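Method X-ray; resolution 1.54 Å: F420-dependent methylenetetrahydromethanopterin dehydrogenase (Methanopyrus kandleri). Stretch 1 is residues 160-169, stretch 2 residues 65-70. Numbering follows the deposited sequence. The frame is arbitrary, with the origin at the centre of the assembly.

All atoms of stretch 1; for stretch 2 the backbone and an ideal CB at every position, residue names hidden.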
# COMPACT_ATOMS: atom_id res chain seq x y z
N ALA A 160 9.53 -20.81 26.14
CA ALA A 160 10.48 -20.88 27.23
C ALA A 160 9.79 -20.84 28.60
O ALA A 160 10.15 -21.58 29.53
CB ALA A 160 11.50 -19.75 27.14
N PHE A 161 8.80 -19.96 28.74
CA PHE A 161 8.10 -19.88 30.01
C PHE A 161 7.15 -21.02 30.23
O PHE A 161 6.99 -21.45 31.37
CB PHE A 161 7.38 -18.51 30.15
CG PHE A 161 8.28 -17.42 30.62
CD1 PHE A 161 8.60 -16.36 29.79
CD2 PHE A 161 8.89 -17.50 31.87
CE1 PHE A 161 9.52 -15.38 30.18
CE2 PHE A 161 9.81 -16.54 32.27
CZ PHE A 161 10.13 -15.47 31.42
N ASP A 162 6.54 -21.54 29.17
CA ASP A 162 5.63 -22.67 29.33
C ASP A 162 6.44 -23.89 29.85
O ASP A 162 5.94 -24.64 30.68
CB ASP A 162 4.92 -22.98 28.03
CG ASP A 162 3.64 -22.12 27.85
OD1 ASP A 162 3.19 -21.96 26.70
OD2 ASP A 162 3.08 -21.66 28.87
N GLU A 163 7.67 -24.06 29.36
CA GLU A 163 8.54 -25.16 29.82
C GLU A 163 8.86 -24.98 31.32
O GLU A 163 8.81 -25.93 32.12
CB GLU A 163 9.83 -25.17 29.00
CG GLU A 163 10.85 -26.25 29.41
CD GLU A 163 12.22 -26.06 28.74
OE1 GLU A 163 12.28 -25.96 27.50
OE2 GLU A 163 13.24 -26.00 29.47
N LEU A 164 9.19 -23.75 31.72
CA LEU A 164 9.50 -23.47 33.12
C LEU A 164 8.27 -23.69 34.01
O LEU A 164 8.39 -24.18 35.15
CB LEU A 164 10.00 -22.02 33.23
CG LEU A 164 10.84 -21.66 34.44
CD1 LEU A 164 12.13 -22.50 34.47
CD2 LEU A 164 11.16 -20.16 34.39
N ILE A 165 7.09 -23.35 33.51
CA ILE A 165 5.86 -23.54 34.26
C ILE A 165 5.62 -25.03 34.48
O ILE A 165 5.17 -25.42 35.56
CB ILE A 165 4.65 -22.91 33.54
CG1 ILE A 165 4.72 -21.38 33.74
CG2 ILE A 165 3.32 -23.47 34.10
CD1 ILE A 165 3.86 -20.62 32.81
N GLU A 166 5.94 -25.87 33.49
CA GLU A 166 5.73 -27.30 33.71
C GLU A 166 6.63 -27.80 34.84
O GLU A 166 6.20 -28.62 35.68
CB GLU A 166 5.92 -28.08 32.42
CG GLU A 166 4.71 -27.91 31.49
CD GLU A 166 3.38 -28.20 32.18
OE1 GLU A 166 3.16 -29.37 32.61
OE2 GLU A 166 2.53 -27.28 32.32
N LYS A 167 7.88 -27.32 34.88
CA LYS A 167 8.81 -27.70 35.95
C LYS A 167 8.41 -27.11 37.32
O LYS A 167 8.64 -27.72 38.38
CB LYS A 167 10.21 -27.23 35.59
CG LYS A 167 10.67 -27.86 34.32
CD LYS A 167 12.06 -27.44 33.95
CE LYS A 167 12.49 -28.17 32.67
NZ LYS A 167 13.79 -27.69 32.13
N ALA A 168 7.87 -25.90 37.30
CA ALA A 168 7.42 -25.24 38.53
C ALA A 168 6.35 -26.09 39.21
O ALA A 168 6.29 -26.17 40.44
CB ALA A 168 6.85 -23.86 38.18
N LYS A 169 5.51 -26.74 38.40
CA LYS A 169 4.43 -27.56 38.93
C LYS A 169 4.92 -28.73 39.75
O LYS A 169 4.23 -29.20 40.65
CB LYS A 169 3.54 -28.07 37.81
CG LYS A 169 2.67 -26.98 37.21
CD LYS A 169 1.91 -27.56 36.07
CE LYS A 169 1.21 -26.50 35.28
NZ LYS A 169 0.46 -27.16 34.19
N UNK A 65 5.97 -17.87 45.22
CA UNK A 65 6.15 -18.10 43.79
C UNK A 65 7.18 -19.21 43.50
O UNK A 65 8.11 -19.42 44.27
CB UNK A 65 6.58 -16.80 43.11
N UNK A 66 6.97 -19.90 42.37
CA UNK A 66 7.90 -20.93 41.92
C UNK A 66 9.08 -20.24 41.23
O UNK A 66 10.19 -20.74 41.24
CB UNK A 66 7.21 -21.92 40.98
N UNK A 67 8.84 -19.08 40.62
CA UNK A 67 9.92 -18.33 40.01
C UNK A 67 9.51 -16.87 39.91
O UNK A 67 8.32 -16.54 40.06
CB UNK A 67 10.28 -18.90 38.63
N UNK A 68 10.51 -16.00 39.75
CA UNK A 68 10.31 -14.55 39.63
C UNK A 68 10.99 -14.09 38.34
O UNK A 68 12.06 -14.58 37.99
CB UNK A 68 10.87 -13.80 40.84
N UNK A 69 10.35 -13.17 37.62
CA UNK A 69 10.89 -12.66 36.38
C UNK A 69 11.05 -11.17 36.50
O UNK A 69 10.16 -10.48 37.00
CB UNK A 69 10.00 -13.02 35.19
N UNK A 70 12.21 -10.65 36.12
CA UNK A 70 12.42 -9.20 36.12
C UNK A 70 12.61 -8.84 34.65
O UNK A 70 13.45 -9.43 33.97
CB UNK A 70 13.61 -8.78 36.98

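Helix 160-169 runs nearly antiparallel to strand 67-70, at 155° between their directions, and offers it a largely apolar surface: Phe-161, Leu-164, Ile-165 and Ala-168.

Position 65 has phi/psi of -67/150, comfortable for proline. Nothing of the helix lies within 5.5 Å of its ideal CB, so the helix sets no preference. The deposited residue is Pro-65.

Position 66 is where the backbones draw closest, with CA of 66 and CA of Ala-168 5.5 Å apart. Its CA-to-CB bond points toward the helix, and the ideal CB sits a tight 3.4 Å from Ala-168 CB. The helix meets it with a methyl, and anything longer than alanine has to lead its further atoms past that methyl. Small residues would suit. A short polar side chain would also suit: a donor might turn to the Ala-168 carbonyl, and an acceptor could share a water with it. The residue is Asp-66. Its CB packs 3.5 Å from Ala-168 CB, and chi1 of -64° (m) carries the carboxylate past the alanine. There a water lies between the two stretches, its O 3.2 Å from Asp-66 OD2 and 3.0 Å from Ala-168 O, and could donate to either; acceptors in reach outnumber its protons.

Position 67 is extended, at -157/161, and points toward the helix. Its ideal CB is still 4.5 Å from Leu-164 CD2, and apolar groups of Phe-161, Ile-165 and Ala-168 lie beyond. The gap asks for a long apolar side chain: leucine, methionine or an aromatic. Phe-67 fills it, chi1 of 60° (p) laying the ring among all four residues. Leu-164 CD2 sits over one face in a CH-pi contact, 3.8 Å from the centroid of the Phe-67 ring and 9° off its normal. Ile-165 CG1 approaches the ring edge, 3.9 Å from Phe-67 CZ, as does Ala-168 CB, 4.2 Å from Phe-67 CD2. Phe-161 CD2 adds an oblique contact 3.9 Å from Phe-67 CE1.

Position 68 has its CB out of the helix's reach, as strand alternation predicts; beta-branched residues would suit its backbone. It is Ile-68.

Position 69 points toward the helix again, its ideal CB 4.5 Å from Phe-161 CZ. With that ring so near, a modest apolar side chain such as valine, isoleucine or alanine would suit. Val-69, with chi1 of -177° (t), brings CG2 to 3.5 Å from Phe-161 CE2.

Position 70 is out of reach once more, its extended backbone congenial to beta-branched or aromatic residues. It is Tyr-70.

Stretch 2 65-70: PDFIVY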
# COMPACT_ATOMS: atom_id res chain seq x y z
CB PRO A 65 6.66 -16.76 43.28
CG PRO A 65 7.41 -16.21 44.42
CD PRO A 65 6.54 -16.57 45.62
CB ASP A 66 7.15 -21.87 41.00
CG ASP A 66 6.05 -22.59 41.73
OD1 ASP A 66 4.88 -22.56 41.27
OD2 ASP A 66 6.35 -23.19 42.80
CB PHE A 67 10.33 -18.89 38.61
CG PHE A 67 9.22 -18.90 37.57
CD1 PHE A 67 9.08 -17.85 36.67
CD2 PHE A 67 8.37 -19.98 37.44
CE1 PHE A 67 8.13 -17.87 35.67
CE2 PHE A 67 7.40 -20.03 36.43
CZ PHE A 67 7.27 -18.96 35.53
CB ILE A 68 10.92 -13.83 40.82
CG1 ILE A 68 10.18 -14.28 42.08
CG2 ILE A 68 10.79 -12.30 40.66
CD1 ILE A 68 10.69 -13.71 43.38
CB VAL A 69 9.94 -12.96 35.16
CG1 VAL A 69 10.59 -12.47 33.87
CG2 VAL A 69 9.61 -14.45 35.10
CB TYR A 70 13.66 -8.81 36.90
CG TYR A 70 14.03 -7.35 36.74
CD1 TYR A 70 14.84 -6.91 35.68
CD2 TYR A 70 13.49 -6.39 37.61
CE1 TYR A 70 15.10 -5.54 35.47
CE2 TYR A 70 13.76 -5.02 37.41
CZ TYR A 70 14.55 -4.61 36.35
OH TYR A 70 14.85 -3.26 36.20
O HOH W 1 5.07 -26.05 43.15
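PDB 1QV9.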